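Local coordinates for chromosomal replication initiator protein DnaA (Aquifex aeolicus, PDB 1L8Q) that binds ATP through its AAA+ domain and probably initiates chromosomal replication by assembling on the origin, probably through a separate domain that binds double-stranded DNA, at residues A[20-25]-A[51-56]; A[24-29]-A[40-45]. All coordinates share one frame; numbering follows the deposited sequence.

Contact 1: A[20-25]-A[51-56]; sequences RLAYEV and THLLQA. With MG (magnesium ion), chain B; ADP (adenosine-5'-diphosphate), chain C.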
ATOM      1  N   ARG A  20     -10.147   8.590 -12.072  1.00 23.05           N
ATOM      2  CA  ARG A  20     -10.744   9.731 -12.748  1.00 24.31           C
ATOM      3  C   ARG A  20     -11.408  10.735 -11.796  1.00 24.53           C
ATOM      4  O   ARG A  20     -11.085  11.935 -11.838  1.00 24.61           O
ATOM      5  CB  ARG A  20     -11.755   9.236 -13.773  1.00 24.98           C
ATOM      6  CG  ARG A  20     -11.974  10.158 -14.943  1.00 28.14           C
ATOM      7  CD  ARG A  20     -13.052   9.677 -15.882  1.00 34.39           C
ATOM      8  NE  ARG A  20     -13.984  10.753 -16.201  1.00 40.31           N
ATOM      9  CZ  ARG A  20     -15.266  10.578 -16.513  1.00 42.10           C
ATOM     10  NH1 ARG A  20     -15.791   9.355 -16.566  1.00 42.89           N
ATOM     11  NH2 ARG A  20     -16.020  11.631 -16.784  1.00 42.90           N
ATOM     12  N   LEU A  21     -12.336  10.256 -10.954  1.00 24.31           N
ATOM     13  CA  LEU A  21     -13.013  11.124  -9.978  1.00 24.77           C
ATOM     14  C   LEU A  21     -11.990  11.976  -9.240  1.00 25.11           C
ATOM     15  O   LEU A  21     -11.995  13.197  -9.336  1.00 25.78           O
ATOM     16  CB  LEU A  21     -13.766  10.284  -8.952  1.00 24.78           C
ATOM     17  CG  LEU A  21     -15.196  10.628  -8.564  1.00 24.32           C
ATOM     18  CD1 LEU A  21     -15.458  10.132  -7.170  1.00 22.36           C
ATOM     19  CD2 LEU A  21     -15.454  12.085  -8.668  1.00 24.15           C
ATOM     20  N   ALA A  22     -11.116  11.318  -8.490  1.00 25.15           N
ATOM     21  CA  ALA A  22     -10.112  12.011  -7.722  1.00 25.07           C
ATOM     22  C   ALA A  22      -9.416  13.029  -8.607  1.00 25.33           C
ATOM     23  O   ALA A  22      -9.326  14.209  -8.271  1.00 25.79           O
ATOM     24  CB  ALA A  22      -9.113  11.028  -7.170  1.00 24.77           C
ATOM     25  N   TYR A  23      -8.937  12.575  -9.753  1.00 24.95           N
ATOM     26  CA  TYR A  23      -8.227  13.453 -10.659  1.00 24.76           C
ATOM     27  C   TYR A  23      -9.076  14.653 -11.078  1.00 25.17           C
ATOM     28  O   TYR A  23      -8.607  15.802 -11.048  1.00 25.23           O
ATOM     29  CB  TYR A  23      -7.774  12.686 -11.892  1.00 24.35           C
ATOM     30  CG  TYR A  23      -6.982  13.500 -12.867  1.00 23.77           C
ATOM     31  CD1 TYR A  23      -5.638  13.733 -12.662  1.00 25.17           C
ATOM     32  CD2 TYR A  23      -7.577  14.037 -14.004  1.00 24.62           C
ATOM     33  CE1 TYR A  23      -4.897  14.479 -13.553  1.00 25.05           C
ATOM     34  CE2 TYR A  23      -6.856  14.773 -14.902  1.00 24.53           C
ATOM     35  CZ  TYR A  23      -5.511  14.993 -14.672  1.00 26.43           C
ATOM     36  OH  TYR A  23      -4.772  15.720 -15.566  1.00 28.29           O
ATOM     37  N   GLU A  24     -10.316  14.393 -11.480  1.00 25.00           N
ATOM     38  CA  GLU A  24     -11.166  15.471 -11.943  1.00 25.27           C
ATOM     39  C   GLU A  24     -11.467  16.439 -10.823  1.00 25.12           C
ATOM     40  O   GLU A  24     -11.363  17.672 -11.013  1.00 25.35           O
ATOM     41  CB  GLU A  24     -12.446  14.941 -12.577  1.00 25.64           C
ATOM     42  CG  GLU A  24     -12.299  14.604 -14.050  1.00 27.60           C
ATOM     43  CD  GLU A  24     -13.533  13.934 -14.629  1.00 31.25           C
ATOM     44  OE1 GLU A  24     -14.582  13.923 -13.964  1.00 34.25           O
ATOM     45  OE2 GLU A  24     -13.456  13.417 -15.754  1.00 33.23           O
ATOM     46  N   VAL A  25     -11.817  15.898  -9.655  1.00 24.67           N
ATOM     47  CA  VAL A  25     -12.120  16.735  -8.495  1.00 24.83           C
ATOM     48  C   VAL A  25     -10.933  17.628  -8.123  1.00 25.02           C
ATOM     49  O   VAL A  25     -11.089  18.824  -7.922  1.00 24.65           O
ATOM     50  CB  VAL A  25     -12.588  15.904  -7.279  1.00 24.75           C
ATOM     51  CG1 VAL A  25     -12.614  16.760  -6.014  1.00 24.06           C
ATOM     52  CG2 VAL A  25     -13.963  15.312  -7.552  1.00 24.25           C
ATOM     53  N   THR A  51      -0.294  10.026  -2.974  1.00 23.41           N
ATOM     54  CA  THR A  51       0.782  10.972  -2.763  1.00 23.33           C
ATOM     55  C   THR A  51       1.089  11.714  -4.059  1.00 23.67           C
ATOM     56  O   THR A  51       1.257  12.928  -4.086  1.00 23.77           O
ATOM     57  CB  THR A  51       2.019  10.261  -2.215  1.00 23.37           C
ATOM     58  OG1 THR A  51       1.728   9.719  -0.913  1.00 23.19           O
ATOM     59  CG2 THR A  51       3.152  11.266  -1.939  1.00 23.39           C
ATOM     60  N   HIS A  52       1.129  10.979  -5.146  1.00 24.06           N
ATOM     61  CA  HIS A  52       1.385  11.576  -6.421  1.00 24.25           C
ATOM     62  C   HIS A  52       0.387  12.709  -6.697  1.00 24.89           C
ATOM     63  O   HIS A  52       0.767  13.803  -7.120  1.00 25.06           O
ATOM     64  CB  HIS A  52       1.278  10.508  -7.499  1.00 24.01           C
ATOM     65  CG  HIS A  52       1.621  10.997  -8.866  1.00 23.73           C
ATOM     66  ND1 HIS A  52       2.531  10.355  -9.677  1.00 24.16           N
ATOM     67  CD2 HIS A  52       1.184  12.071  -9.564  1.00 23.17           C
ATOM     68  CE1 HIS A  52       2.630  11.006 -10.823  1.00 23.87           C
ATOM     69  NE2 HIS A  52       1.821  12.050 -10.780  1.00 24.54           N
ATOM     70  N   LEU A  53      -0.891  12.443  -6.461  1.00 25.27           N
ATOM     71  CA  LEU A  53      -1.924  13.417  -6.756  1.00 25.72           C
ATOM     72  C   LEU A  53      -1.833  14.644  -5.832  1.00 26.19           C
ATOM     73  O   LEU A  53      -1.973  15.789  -6.295  1.00 26.27           O
ATOM     74  CB  LEU A  53      -3.293  12.759  -6.664  1.00 25.76           C
ATOM     75  CG  LEU A  53      -4.501  13.436  -7.289  1.00 25.35           C
ATOM     76  CD1 LEU A  53      -4.240  13.762  -8.738  1.00 25.71           C
ATOM     77  CD2 LEU A  53      -5.683  12.499  -7.168  1.00 25.01           C
ATOM     78  N   LEU A  54      -1.602  14.419  -4.539  1.00 26.03           N
ATOM     79  CA  LEU A  54      -1.475  15.546  -3.616  1.00 26.44           C
ATOM     80  C   LEU A  54      -0.321  16.440  -4.052  1.00 26.76           C
ATOM     81  O   LEU A  54      -0.451  17.663  -4.135  1.00 26.76           O
ATOM     82  CB  LEU A  54      -1.229  15.065  -2.192  1.00 26.29           C
ATOM     83  CG  LEU A  54      -2.418  14.996  -1.236  1.00 26.54           C
ATOM     84  CD1 LEU A  54      -3.582  14.260  -1.843  1.00 24.06           C
ATOM     85  CD2 LEU A  54      -1.964  14.343   0.068  1.00 25.88           C
ATOM     86  N   GLN A  55       0.808  15.821  -4.352  1.00 26.57           N
ATOM     87  CA  GLN A  55       1.979  16.577  -4.698  1.00 27.14           C
ATOM     88  C   GLN A  55       1.883  17.236  -6.066  1.00 26.86           C
ATOM     89  O   GLN A  55       2.483  18.290  -6.306  1.00 26.73           O
ATOM     90  CB  GLN A  55       3.218  15.707  -4.598  1.00 27.58           C
ATOM     91  CG  GLN A  55       3.431  15.157  -3.218  1.00 30.30           C
ATOM     92  CD  GLN A  55       4.781  15.516  -2.676  1.00 32.74           C
ATOM     93  OE1 GLN A  55       5.222  14.953  -1.679  1.00 36.08           O
ATOM     94  NE2 GLN A  55       5.440  16.458  -3.319  1.00 31.89           N
ATOM     95  N   ALA A  56       1.141  16.622  -6.972  1.00 26.45           N
ATOM     96  CA  ALA A  56       0.961  17.233  -8.275  1.00 26.18           C
ATOM     97  C   ALA A  56       0.107  18.490  -8.115  1.00 26.46           C
ATOM     98  O   ALA A  56       0.375  19.504  -8.754  1.00 26.99           O
ATOM     99  CB  ALA A  56       0.335  16.273  -9.236  1.00 25.46           C
TER
HETATM  100 MG    MG B 401       1.453   7.818  -0.618  1.00 24.54          MG
HETATM  101  PB  ADP C 400       0.214   6.021  -2.719  1.00 22.20           P
HETATM  102  O1B ADP C 400       0.595   7.420  -2.211  1.00 19.51           O
HETATM  103  O2B ADP C 400      -1.257   5.822  -2.940  1.00 21.62           O
HETATM  104  O3B ADP C 400       0.888   4.912  -1.976  1.00 20.55           O
HETATM  105  PA  ADP C 400       1.842   7.025  -4.683  1.00 22.36           P
HETATM  106  O1A ADP C 400       1.168   8.352  -4.977  1.00 23.39           O
HETATM  107  O2A ADP C 400       2.931   7.132  -3.629  1.00 20.72           O
HETATM  108  O3A ADP C 400       0.787   5.939  -4.190  1.00 20.41           O
HETATM  109  O5' ADP C 400       2.393   6.391  -6.036  1.00 21.50           O
HETATM  110  C5' ADP C 400       3.142   5.190  -6.018  1.00 21.08           C
HETATM  111  C4' ADP C 400       3.971   5.205  -7.278  1.00 20.95           C
HETATM  112  O4' ADP C 400       3.149   4.885  -8.419  1.00 20.73           O
HETATM  113  C3' ADP C 400       4.493   6.604  -7.517  1.00 20.11           C
HETATM  114  O3' ADP C 400       5.751   6.433  -8.155  1.00 24.08           O
HETATM  115  C2' ADP C 400       3.485   7.186  -8.483  1.00 19.34           C
HETATM  116  O2' ADP C 400       3.947   8.250  -9.298  1.00 14.03           O
HETATM  117  C1' ADP C 400       3.091   5.997  -9.316  1.00 20.09           C
HETATM  118  N9  ADP C 400       1.712   6.226  -9.767  1.00 23.14           N
HETATM  119  C8  ADP C 400       0.588   6.068  -9.031  1.00 23.98           C
HETATM  120  N7  ADP C 400      -0.513   6.378  -9.780  1.00 25.13           N
HETATM  121  C5  ADP C 400      -0.088   6.755 -10.990  1.00 24.21           C
HETATM  122  C6  ADP C 400      -0.716   7.208 -12.239  1.00 23.56           C
HETATM  123  N6  ADP C 400      -2.049   7.327 -12.348  1.00 23.63           N
HETATM  124  N1  ADP C 400       0.080   7.501 -13.274  1.00 25.50           N
HETATM  125  C2  ADP C 400       1.422   7.384 -13.198  1.00 24.49           C
HETATM  126  N3  ADP C 400       2.054   6.971 -12.084  1.00 24.82           N
HETATM  127  C4  ADP C 400       1.370   6.656 -10.980  1.00 24.18           C
HETATM  128  O   HOH W   1       1.191   5.901   0.370  1.00 17.95           O
HETATM  129  O   HOH W   2      -0.189   8.404   0.682  1.00 24.06           O
HETATM  130  O   HOH W   3       3.040   7.062  -1.082  1.00 10.80           O
HETATM  131  O   HOH W   4       2.309   8.161   1.267  1.00 19.25           O
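Ala-22 and Tyr-23 of helix 20-31 receive the forked end of Leu-53 from helix 50-63, and no hydrogen bond joins the two segments. In Leu-53 the first torsion, with CG anti to the backbone N (chi1 -163°), carries CG out toward helix 20-31, and the chi2 rotation directs one methyl to each neighbour: CD2 lies 3.7 Å from Ala-22 CB, whereas CD1 approaches Tyr-23 CD1 obliquely at 4.2 Å, the two side chains being roughly perpendicular. Helix 50-63 follows the Walker A loop, and the residues just before Leu-53 turn to the nucleotide. Thr-51 gives its backbone N to O1B of ADP, and its OG1 binds the magnesium ion at 1.9 Å; the beta-phosphate O1B and four waters complete six ligands, while Asp-105 OD2 is hydrogen-bonded to the same hydroxyl.

His-52 can be followed outward from its CB, which rests 3.3 Å from O1A of the alpha-phosphate, the oxygen that also takes the backbone N of His-52. Beyond it CG stands 3.6 Å from the ribose O2'. ND1 then meets that hydroxyl in a nearly straight hydrogen bond of 2.6 Å (170°), with O2' lying at the ring edge, near its plane. The other ring nitrogen, NE2, bonds to the carbonyl of Thr-9, and Tyr-8 and Phe-13 pack edge-to-face with the imidazole. A leucine in place of His-52 would probably leave the ribose O2' and the Thr-9 carbonyl without their imidazole partner. One turn of helix thus combines polar recognition of phosphate, metal and sugar with a purely apolar hold on the neighbouring helix.

Contact 2: A[24-29]-A[40-45]; sequences EVVKEA and IFIYGS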
ATOM      1  N   GLU A  24     -10.316  14.393 -11.480  1.00 25.00           N
ATOM      2  CA  GLU A  24     -11.166  15.471 -11.943  1.00 25.27           C
ATOM      3  C   GLU A  24     -11.467  16.439 -10.823  1.00 25.12           C
ATOM      4  O   GLU A  24     -11.363  17.672 -11.013  1.00 25.35           O
ATOM      5  CB  GLU A  24     -12.446  14.941 -12.577  1.00 25.64           C
ATOM      6  CG  GLU A  24     -12.299  14.604 -14.050  1.00 27.60           C
ATOM      7  CD  GLU A  24     -13.533  13.934 -14.629  1.00 31.25           C
ATOM      8  OE1 GLU A  24     -14.582  13.923 -13.964  1.00 34.25           O
ATOM      9  OE2 GLU A  24     -13.456  13.417 -15.754  1.00 33.23           O
ATOM     10  N   VAL A  25     -11.817  15.898  -9.655  1.00 24.67           N
ATOM     11  CA  VAL A  25     -12.120  16.735  -8.495  1.00 24.83           C
ATOM     12  C   VAL A  25     -10.933  17.628  -8.123  1.00 25.02           C
ATOM     13  O   VAL A  25     -11.089  18.824  -7.922  1.00 24.65           O
ATOM     14  CB  VAL A  25     -12.588  15.904  -7.279  1.00 24.75           C
ATOM     15  CG1 VAL A  25     -12.614  16.760  -6.014  1.00 24.06           C
ATOM     16  CG2 VAL A  25     -13.963  15.312  -7.552  1.00 24.25           C
ATOM     17  N   VAL A  26      -9.744  17.049  -8.074  1.00 25.55           N
ATOM     18  CA  VAL A  26      -8.569  17.819  -7.738  1.00 26.40           C
ATOM     19  C   VAL A  26      -8.369  18.945  -8.768  1.00 27.46           C
ATOM     20  O   VAL A  26      -8.071  20.089  -8.412  1.00 27.79           O
ATOM     21  CB  VAL A  26      -7.316  16.918  -7.625  1.00 26.40           C
ATOM     22  CG1 VAL A  26      -6.023  17.753  -7.709  1.00 26.17           C
ATOM     23  CG2 VAL A  26      -7.357  16.113  -6.338  1.00 24.95           C
ATOM     24  N   LYS A  27      -8.567  18.626 -10.040  1.00 28.06           N
ATOM     25  CA  LYS A  27      -8.434  19.623 -11.093  1.00 28.91           C
ATOM     26  C   LYS A  27      -9.499  20.712 -11.041  1.00 28.93           C
ATOM     27  O   LYS A  27      -9.204  21.875 -11.248  1.00 28.90           O
ATOM     28  CB  LYS A  27      -8.448  18.967 -12.464  1.00 29.24           C
ATOM     29  CG  LYS A  27      -7.085  18.588 -12.959  1.00 31.30           C
ATOM     30  CD  LYS A  27      -7.045  18.657 -14.462  1.00 35.00           C
ATOM     31  CE  LYS A  27      -5.861  19.492 -14.931  1.00 37.82           C
ATOM     32  NZ  LYS A  27      -5.844  19.595 -16.416  1.00 40.42           N
ATOM     33  N   GLU A  28     -10.746  20.329 -10.824  1.00 29.15           N
ATOM     34  CA  GLU A  28     -11.795  21.316 -10.640  1.00 29.15           C
ATOM     35  C   GLU A  28     -11.398  22.244  -9.481  1.00 28.79           C
ATOM     36  O   GLU A  28     -11.570  23.452  -9.557  1.00 28.60           O
ATOM     37  CB  GLU A  28     -13.117  20.624 -10.314  1.00 29.61           C
ATOM     38  CG  GLU A  28     -14.025  20.371 -11.510  1.00 32.02           C
ATOM     39  CD  GLU A  28     -14.838  19.080 -11.385  1.00 35.35           C
ATOM     40  OE1 GLU A  28     -15.212  18.522 -12.432  1.00 38.10           O
ATOM     41  OE2 GLU A  28     -15.111  18.617 -10.252  1.00 36.26           O
ATOM     42  N   ALA A  29     -10.848  21.666  -8.418  1.00 28.26           N
ATOM     43  CA  ALA A  29     -10.504  22.433  -7.234  1.00 28.34           C
ATOM     44  C   ALA A  29      -9.381  23.451  -7.481  1.00 28.54           C
ATOM     45  O   ALA A  29      -9.348  24.522  -6.872  1.00 28.41           O
ATOM     46  CB  ALA A  29     -10.141  21.508  -6.102  1.00 28.08           C
ATOM     47  N   ILE A  40     -11.096  18.200   0.392  1.00 21.80           N
ATOM     48  CA  ILE A  40     -11.055  17.049  -0.479  1.00 21.57           C
ATOM     49  C   ILE A  40     -10.344  15.966   0.313  1.00 21.80           C
ATOM     50  O   ILE A  40      -9.269  16.205   0.846  1.00 21.85           O
ATOM     51  CB  ILE A  40     -10.233  17.350  -1.717  1.00 21.38           C
ATOM     52  CG1 ILE A  40     -10.938  18.360  -2.596  1.00 21.04           C
ATOM     53  CG2 ILE A  40      -9.960  16.075  -2.512  1.00 20.13           C
ATOM     54  CD1 ILE A  40     -10.125  18.752  -3.769  1.00 19.77           C
ATOM     55  N   PHE A  41     -10.936  14.776   0.385  1.00 21.77           N
ATOM     56  CA  PHE A  41     -10.354  13.674   1.145  1.00 21.34           C
ATOM     57  C   PHE A  41     -10.218  12.492   0.215  1.00 21.82           C
ATOM     58  O   PHE A  41     -11.215  11.857  -0.129  1.00 22.38           O
ATOM     59  CB  PHE A  41     -11.282  13.307   2.296  1.00 21.09           C
ATOM     60  CG  PHE A  41     -10.705  12.345   3.263  1.00 19.57           C
ATOM     61  CD1 PHE A  41     -10.587  10.998   2.944  1.00 19.18           C
ATOM     62  CD2 PHE A  41     -10.312  12.769   4.525  1.00 19.17           C
ATOM     63  CE1 PHE A  41     -10.056  10.094   3.861  1.00 18.50           C
ATOM     64  CE2 PHE A  41      -9.797  11.871   5.459  1.00 18.13           C
ATOM     65  CZ  PHE A  41      -9.671  10.535   5.128  1.00 18.54           C
ATOM     66  N   ILE A  42      -8.991  12.203  -0.209  1.00 21.68           N
ATOM     67  CA  ILE A  42      -8.739  11.090  -1.105  1.00 21.68           C
ATOM     68  C   ILE A  42      -8.319   9.840  -0.343  1.00 21.59           C
ATOM     69  O   ILE A  42      -7.475   9.905   0.527  1.00 21.59           O
ATOM     70  CB  ILE A  42      -7.630  11.461  -2.080  1.00 21.94           C
ATOM     71  CG1 ILE A  42      -8.056  12.625  -2.963  1.00 22.69           C
ATOM     72  CG2 ILE A  42      -7.240  10.257  -2.943  1.00 21.33           C
ATOM     73  CD1 ILE A  42      -6.861  13.333  -3.606  1.00 24.80           C
ATOM     74  N   TYR A  43      -8.899   8.693  -0.682  1.00 21.72           N
ATOM     75  CA  TYR A  43      -8.508   7.446  -0.034  1.00 21.10           C
ATOM     76  C   TYR A  43      -8.399   6.256  -0.999  1.00 22.09           C
ATOM     77  O   TYR A  43      -9.114   6.156  -2.003  1.00 21.27           O
ATOM     78  CB  TYR A  43      -9.426   7.112   1.129  1.00 20.25           C
ATOM     79  CG  TYR A  43     -10.815   6.756   0.716  1.00 18.34           C
ATOM     80  CD1 TYR A  43     -11.227   5.425   0.655  1.00 17.75           C
ATOM     81  CD2 TYR A  43     -11.716   7.736   0.383  1.00 18.00           C
ATOM     82  CE1 TYR A  43     -12.497   5.095   0.276  1.00 16.82           C
ATOM     83  CE2 TYR A  43     -12.993   7.428   0.014  1.00 18.47           C
ATOM     84  CZ  TYR A  43     -13.386   6.099  -0.036  1.00 19.21           C
ATOM     85  OH  TYR A  43     -14.677   5.790  -0.402  1.00 20.58           O
ATOM     86  N   GLY A  44      -7.481   5.359  -0.672  1.00 23.01           N
ATOM     87  CA  GLY A  44      -7.229   4.192  -1.474  1.00 24.35           C
ATOM     88  C   GLY A  44      -6.066   3.415  -0.911  1.00 25.56           C
ATOM     89  O   GLY A  44      -5.318   3.897  -0.048  1.00 25.70           O
ATOM     90  N   SER A  45      -5.883   2.214  -1.414  1.00 26.54           N
ATOM     91  CA  SER A  45      -4.838   1.355  -0.899  1.00 27.80           C
ATOM     92  C   SER A  45      -3.461   1.817  -1.371  1.00 28.19           C
ATOM     93  O   SER A  45      -3.348   2.685  -2.243  1.00 28.97           O
ATOM     94  CB  SER A  45      -5.088  -0.062  -1.371  1.00 27.61           C
ATOM     95  OG  SER A  45      -4.848  -0.130  -2.757  1.00 29.02           O
TER
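With CG1 anti to the carbonyl carbon in both Ile-40 (chi1 -69°) and Ile-42, and chi2 extended, each isoleucine of strand 40-43 sends its CD1 methyl out to helix 20-31. Ile-40 CD1 settles between two residues one helical turn apart, 3.6 Å from Ala-29 CB and 3.9 Å from Val-25 CG1. The side chains of Val-25 and Ile-40 run antiparallel alongside each other, and Ile-40 CG1 also lies near Val-25 CG1. Farther along the strand, Ile-42 CD1 meets Val-26 CG2 at 3.9 Å, the one side chain set nearly square to the other.

Helix and strand segments run nearly antiparallel, at 156° with their axes 10.1 Å apart, as a helix lying on the face of a sheet. The strand belongs to the parallel five-stranded sheet of the AAA+ domain, hydrogen-bonded between strands 133-138 and 160-163, and Phe-41 turns to the other face. Strand 40-43 leads into Gly-44 and the P-loop, where the Gly-44 carbonyl accepts a bond from Lys-50 NZ. All five touching residues are buried aliphatics, so between these segments the attachment rests on burial of apolar surface and van der Waals contact, with no hydrogen bond.

How the contacts relate
Contacts 1 and 2 lie side by side in one apolar core, their centres about 5 Å apart, and helix 20-31 serves both. Ala-22 and Tyr-23 meet helix 50-63, Val-25 and Ala-29 meet strand 40-43, and Val-26 touches both. The three elements close on one another where Leu-53 CD2 packs 3.8 Å from Ile-42 CD1 and Leu-53 CG lies 4.0 Å from Val-26 CG2; Leu-54 CD1 reaches the same Ile-42 CD1 at 3.8 Å. Contact 1 holds nucleotide and magnesium ligands itself, whereas in contact 2 the side chain of Ile-42 is about 7 Å from the nearest atoms of ADP, on the strand that leads through the P-loop into helix 50-63.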